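Local coordinates for protein pyruvate kinase (Cryptosporidium parvum, PDB 4DRS) that probably catalyses the last step of glycolysis, interconverting phosphoenolpyruvate plus ADP and pyruvate plus ATP, as other pyruvate kinases do, at residues 63-77 / 95-109. Residues are numbered along the deposited sequence; the frame is centred on the assembly and turned at random.
Sequences IGLIDKGMSVARLNF and AAKARPHSTVGIMLD. With SO4 (sulfate ion), chain D; ACT (acetate ion), chain G.
One face of the Arg99 guanidinium carries Ile63 CG2, while its edge grips Asp67 side-on, in a contact within a beta-alpha-beta unit of the pyruvate kinase TIM barrel. NE reaches Asp67 OD1 at 2.7 Å, NH2 reaches OD2, and the two planes lie only 18° apart. The bend of Arg99 at chi2 (-71°) brings NE and NH2 alongside the carboxylate. At the other end, the Arg74 guanidinium holds Asp109 by its edge with both NE and NH2 on OD2, each at 2.7 Å; here the planes stand 77° apart, and both nitrogens come from one face of the carboxylate. An acetate oxygen also lies at the Arg74 edge, near its plane. Asp109 OD1 makes a salt bridge to Lys270, so the two oxygens have different partners. Arg74 and Asn76 belong to the ADP-binding site of this protein, which holds no ADP here. The third flat group, the Phe77 ring, has Leu108 CD1 over one face, 3.9 Å from its centroid, a CH-pi contact, and Leu75 CB at its edge.

Between these ends, strands 72-76 and 105-109 run parallel and are joined by a ladder of backbone bonds, among them Met107 N to Ala73 O (2.8 Å). Tying helix 59-68 to the loop leading into strand 105-109, Ile66 CD1 packs on Val104 CG2 at 3.8 Å.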
loop_
_atom_site.group_PDB
_atom_site.type_symbol
_atom_site.label_atom_id
_atom_site.label_comp_id
_atom_site.label_asym_id
_atom_site.label_seq_id
_atom_site.Cartn_x
_atom_site.Cartn_y
_atom_site.Cartn_z
ATOM N N ILE A 63 47.854 -1.598 5.897
ATOM C CA ILE A 63 47.372 -0.413 6.602
ATOM C C ILE A 63 46.600 0.479 5.629
ATOM O O ILE A 63 45.486 0.929 5.935
ATOM C CB ILE A 63 48.535 0.374 7.242
ATOM C CG1 ILE A 63 49.102 -0.390 8.441
ATOM C CG2 ILE A 63 48.089 1.766 7.665
ATOM C CD1 ILE A 63 50.400 0.184 8.969
ATOM N N GLY A 64 47.190 0.712 4.456
ATOM C CA GLY A 64 46.542 1.471 3.395
ATOM C C GLY A 64 45.172 0.914 3.047
ATOM O O GLY A 64 44.202 1.665 2.954
ATOM N N LEU A 65 45.094 -0.406 2.879
ATOM C CA LEU A 65 43.834 -1.080 2.566
ATOM C C LEU A 65 42.765 -0.883 3.641
ATOM O O LEU A 65 41.584 -0.712 3.318
ATOM C CB LEU A 65 44.055 -2.571 2.302
ATOM C CG LEU A 65 44.827 -2.947 1.035
ATOM C CD1 LEU A 65 45.124 -4.441 1.041
ATOM C CD2 LEU A 65 44.072 -2.549 -0.225
ATOM N N ILE A 66 43.181 -0.902 4.907
ATOM C CA ILE A 66 42.282 -0.577 6.011
ATOM C C ILE A 66 41.764 0.866 5.879
ATOM O O ILE A 66 40.562 1.111 6.003
ATOM C CB ILE A 66 42.951 -0.808 7.391
ATOM C CG1 ILE A 66 43.380 -2.280 7.538
ATOM C CG2 ILE A 66 42.017 -0.390 8.527
ATOM C CD1 ILE A 66 44.261 -2.571 8.734
ATOM N N ASP A 67 42.669 1.806 5.598
ATOM C CA ASP A 67 42.304 3.220 5.461
ATOM C C ASP A 67 41.340 3.471 4.304
ATOM O O ASP A 67 40.508 4.379 4.370
ATOM C CB ASP A 67 43.550 4.093 5.307
ATOM C CG ASP A 67 44.314 4.267 6.615
ATOM O OD1 ASP A 67 43.773 3.915 7.687
ATOM O OD2 ASP A 67 45.461 4.765 6.569
ATOM N N LYS A 68 41.456 2.659 3.255
ATOM C CA LYS A 68 40.605 2.791 2.080
ATOM C C LYS A 68 39.246 2.119 2.283
ATOM O O LYS A 68 38.291 2.415 1.561
ATOM C CB LYS A 68 41.296 2.225 0.829
ATOM C CG LYS A 68 42.708 2.735 0.553
ATOM C CD LYS A 68 42.738 4.197 0.144
ATOM C CE LYS A 68 44.170 4.685 -0.033
ATOM N NZ LYS A 68 44.232 6.163 -0.222
ATOM N N GLY A 69 39.159 1.204 3.247
ATOM C CA GLY A 69 37.876 0.598 3.601
ATOM C C GLY A 69 37.793 -0.909 3.776
ATOM O O GLY A 69 36.690 -1.448 3.897
ATOM N N MET A 70 38.934 -1.598 3.799
ATOM C CA MET A 70 38.928 -3.065 3.952
ATOM C C MET A 70 38.352 -3.492 5.300
ATOM O O MET A 70 38.826 -3.055 6.349
ATOM C CB MET A 70 40.331 -3.665 3.756
ATOM C CG MET A 70 40.394 -5.179 3.943
ATOM S SD MET A 70 42.036 -5.912 3.766
ATOM C CE MET A 70 42.909 -5.168 5.145
ATOM N N SER A 71 37.322 -4.333 5.258
ATOM C CA SER A 71 36.724 -4.906 6.467
ATOM C C SER A 71 37.331 -6.273 6.759
ATOM O O SER A 71 37.594 -6.614 7.914
ATOM C CB SER A 71 35.211 -5.074 6.303
ATOM O OG SER A 71 34.580 -3.861 5.946
ATOM N N VAL A 72 37.523 -7.053 5.696
ATOM C CA VAL A 72 37.989 -8.432 5.790
ATOM C C VAL A 72 39.132 -8.658 4.795
ATOM O O VAL A 72 39.045 -8.242 3.635
ATOM C CB VAL A 72 36.848 -9.433 5.490
ATOM C CG1 VAL A 72 37.359 -10.867 5.486
ATOM C CG2 VAL A 72 35.708 -9.285 6.485
ATOM N N ALA A 73 40.197 -9.310 5.259
ATOM C CA ALA A 73 41.280 -9.743 4.380
ATOM C C ALA A 73 41.099 -11.217 4.015
ATOM O O ALA A 73 40.870 -12.059 4.890
ATOM C CB ALA A 73 42.631 -9.512 5.038
ATOM N N ARG A 74 41.196 -11.513 2.719
ATOM C CA ARG A 74 40.999 -12.865 2.201
ATOM C C ARG A 74 42.290 -13.472 1.678
ATOM O O ARG A 74 43.041 -12.835 0.935
ATOM C CB ARG A 74 39.950 -12.853 1.091
ATOM C CG ARG A 74 39.739 -14.172 0.359
ATOM C CD ARG A 74 38.671 -13.989 -0.707
ATOM N NE ARG A 74 38.576 -15.118 -1.624
ATOM C CZ ARG A 74 39.125 -15.163 -2.835
ATOM N NH1 ARG A 74 39.829 -14.141 -3.302
ATOM N NH2 ARG A 74 38.969 -16.243 -3.586
ATOM N N LEU A 75 42.528 -14.715 2.079
ATOM C CA LEU A 75 43.678 -15.476 1.639
ATOM C C LEU A 75 43.186 -16.572 0.723
ATOM O O LEU A 75 42.508 -17.503 1.163
ATOM C CB LEU A 75 44.415 -16.079 2.837
ATOM C CG LEU A 75 44.864 -15.128 3.951
ATOM C CD1 LEU A 75 45.676 -15.867 5.004
ATOM C CD2 LEU A 75 45.660 -13.966 3.384
ATOM N N ASN A 76 43.506 -16.445 -0.560
ATOM C CA ASN A 76 43.146 -17.453 -1.543
ATOM C C ASN A 76 44.122 -18.623 -1.496
ATOM O O ASN A 76 45.246 -18.521 -1.985
ATOM C CB ASN A 76 43.113 -16.839 -2.943
ATOM C CG ASN A 76 42.478 -17.759 -3.969
ATOM O OD1 ASN A 76 42.280 -18.949 -3.718
ATOM N ND2 ASN A 76 42.159 -17.209 -5.136
ATOM N N PHE A 77 43.689 -19.738 -0.916
ATOM C CA PHE A 77 44.565 -20.907 -0.766
ATOM C C PHE A 77 44.702 -21.745 -2.045
ATOM O O PHE A 77 45.244 -22.850 -2.022
ATOM C CB PHE A 77 44.159 -21.750 0.452
ATOM C CG PHE A 77 44.856 -21.343 1.733
ATOM C CD1 PHE A 77 45.555 -22.282 2.486
ATOM C CD2 PHE A 77 44.825 -20.021 2.182
ATOM C CE1 PHE A 77 46.201 -21.917 3.661
ATOM C CE2 PHE A 77 45.475 -19.647 3.352
ATOM C CZ PHE A 77 46.160 -20.596 4.096
ATOM N N ALA A 95 49.379 -4.975 10.846
ATOM C CA ALA A 95 48.700 -3.829 10.255
ATOM C C ALA A 95 47.447 -3.458 11.041
ATOM O O ALA A 95 47.157 -2.273 11.222
ATOM C CB ALA A 95 48.357 -4.098 8.800
ATOM N N ALA A 96 46.718 -4.469 11.509
ATOM C CA ALA A 96 45.522 -4.248 12.323
ATOM C C ALA A 96 45.868 -3.600 13.656
ATOM O O ALA A 96 45.121 -2.752 14.140
ATOM C CB ALA A 96 44.754 -5.548 12.539
ATOM N N LYS A 97 47.001 -3.994 14.237
ATOM C CA LYS A 97 47.478 -3.390 15.484
ATOM C C LYS A 97 47.772 -1.904 15.319
ATOM O O LYS A 97 47.577 -1.124 16.246
ATOM C CB LYS A 97 48.711 -4.117 16.024
ATOM C CG LYS A 97 48.381 -5.416 16.740
ATOM C CD LYS A 97 49.611 -6.053 17.374
ATOM C CE LYS A 97 49.237 -7.335 18.107
ATOM N NZ LYS A 97 50.376 -7.878 18.903
ATOM N N ALA A 98 48.223 -1.522 14.128
ATOM C CA ALA A 98 48.514 -0.128 13.815
ATOM C C ALA A 98 47.237 0.697 13.604
ATOM O O ALA A 98 47.300 1.909 13.383
ATOM C CB ALA A 98 49.419 -0.042 12.595
ATOM N N ARG A 99 46.085 0.033 13.668
ATOM C CA ARG A 99 44.793 0.687 13.479
ATOM C C ARG A 99 43.799 0.279 14.572
ATOM O O ARG A 99 42.835 -0.438 14.292
ATOM C CB ARG A 99 44.224 0.383 12.084
ATOM C CG ARG A 99 44.893 1.126 10.934
ATOM C CD ARG A 99 44.550 2.609 10.951
ATOM N NE ARG A 99 45.233 3.370 9.902
ATOM C CZ ARG A 99 46.482 3.831 9.981
ATOM N NH1 ARG A 99 47.228 3.594 11.060
ATOM N NH2 ARG A 99 46.994 4.523 8.966
ATOM N N PRO A 100 44.017 0.760 15.815
ATOM C CA PRO A 100 43.236 0.338 16.986
ATOM C C PRO A 100 41.738 0.654 16.907
ATOM O O PRO A 100 40.944 0.010 17.599
ATOM C CB PRO A 100 43.882 1.117 18.140
ATOM C CG PRO A 100 44.492 2.312 17.494
ATOM C CD PRO A 100 44.980 1.824 16.161
ATOM N N HIS A 101 41.360 1.630 16.084
ATOM C CA HIS A 101 39.944 1.974 15.891
ATOM C C HIS A 101 39.287 1.186 14.782
ATOM O O HIS A 101 38.151 1.474 14.390
ATOM C CB HIS A 101 39.765 3.475 15.655
ATOM C CG HIS A 101 40.132 4.334 16.848
ATOM N ND1 HIS A 101 39.787 4.008 18.113
ATOM C CD2 HIS A 101 40.816 5.550 16.928
ATOM C CE1 HIS A 101 40.242 4.955 18.960
ATOM N NE2 HIS A 101 40.870 5.899 18.234
ATOM N N SER A 102 39.995 0.186 14.265
ATOM C CA SER A 102 39.454 -0.679 13.227
ATOM C C SER A 102 39.483 -2.130 13.667
ATOM O O SER A 102 40.314 -2.524 14.486
ATOM C CB SER A 102 40.223 -0.509 11.913
ATOM O OG SER A 102 39.843 0.690 11.256
ATOM N N THR A 103 38.550 -2.908 13.130
ATOM C CA THR A 103 38.517 -4.349 13.332
ATOM C C THR A 103 38.633 -4.990 11.957
ATOM O O THR A 103 37.900 -4.626 11.039
ATOM C CB THR A 103 37.217 -4.793 14.038
ATOM O OG1 THR A 103 37.040 -4.035 15.241
ATOM C CG2 THR A 103 37.274 -6.267 14.398
ATOM N N VAL A 104 39.569 -5.924 11.811
ATOM C CA VAL A 104 39.769 -6.626 10.542
ATOM C C VAL A 104 39.513 -8.118 10.728
ATOM O O VAL A 104 40.135 -8.758 11.577
ATOM C CB VAL A 104 41.190 -6.396 9.973
ATOM C CG1 VAL A 104 41.377 -7.125 8.648
ATOM C CG2 VAL A 104 41.473 -4.909 9.800
ATOM N N GLY A 105 38.593 -8.666 9.937
ATOM C CA GLY A 105 38.363 -10.106 9.924
ATOM C C GLY A 105 39.294 -10.770 8.928
ATOM O O GLY A 105 39.729 -10.139 7.957
ATOM N N ILE A 106 39.610 -12.042 9.165
ATOM C CA ILE A 106 40.474 -12.794 8.253
ATOM C C ILE A 106 39.762 -14.039 7.728
ATOM O O ILE A 106 39.221 -14.829 8.506
ATOM C CB ILE A 106 41.841 -13.150 8.886
ATOM C CG1 ILE A 106 42.489 -11.894 9.480
ATOM C CG2 ILE A 106 42.769 -13.759 7.843
ATOM C CD1 ILE A 106 43.729 -12.147 10.309
ATOM N N MET A 107 39.773 -14.185 6.401
ATOM C CA MET A 107 39.051 -15.232 5.684
ATOM C C MET A 107 40.014 -16.164 4.941
ATOM O O MET A 107 40.878 -15.713 4.181
ATOM C CB MET A 107 38.069 -14.594 4.687
ATOM C CG MET A 107 37.455 -15.548 3.660
ATOM S SD MET A 107 36.396 -14.724 2.439
ATOM C CE MET A 107 34.902 -14.433 3.386
ATOM N N LEU A 108 39.850 -17.464 5.167
ATOM C CA LEU A 108 40.544 -18.474 4.388
ATOM C C LEU A 108 39.582 -19.011 3.324
ATOM O O LEU A 108 38.487 -19.488 3.637
ATOM C CB LEU A 108 41.072 -19.586 5.301
ATOM C CG LEU A 108 41.852 -20.765 4.703
ATOM C CD1 LEU A 108 42.812 -21.349 5.729
ATOM C CD2 LEU A 108 40.906 -21.841 4.183
ATOM N N ASP A 109 39.996 -18.898 2.066
ATOM C CA ASP A 109 39.211 -19.353 0.921
ATOM C C ASP A 109 39.870 -20.634 0.428
ATOM O O ASP A 109 41.015 -20.602 -0.029
ATOM C CB ASP A 109 39.220 -18.275 -0.177
ATOM C CG ASP A 109 38.257 -18.573 -1.324
ATOM O OD1 ASP A 109 38.236 -19.711 -1.853
ATOM O OD2 ASP A 109 37.527 -17.640 -1.723
HETATM S S SO4 D . 35.027 -1.000 12.562
HETATM O O1 SO4 D . 35.333 -0.074 13.675
HETATM O O2 SO4 D . 34.141 -0.335 11.580
HETATM O O3 SO4 D . 36.303 -1.368 11.900
HETATM O O4 SO4 D . 34.354 -2.203 13.111
HETATM C C ACT G . 42.195 -13.958 -6.572
HETATM O O ACT G . 41.306 -14.835 -6.555
HETATM O OXT ACT G . 41.972 -12.821 -7.025
HETATM C CH3 ACT G . 43.567 -14.261 -6.036
#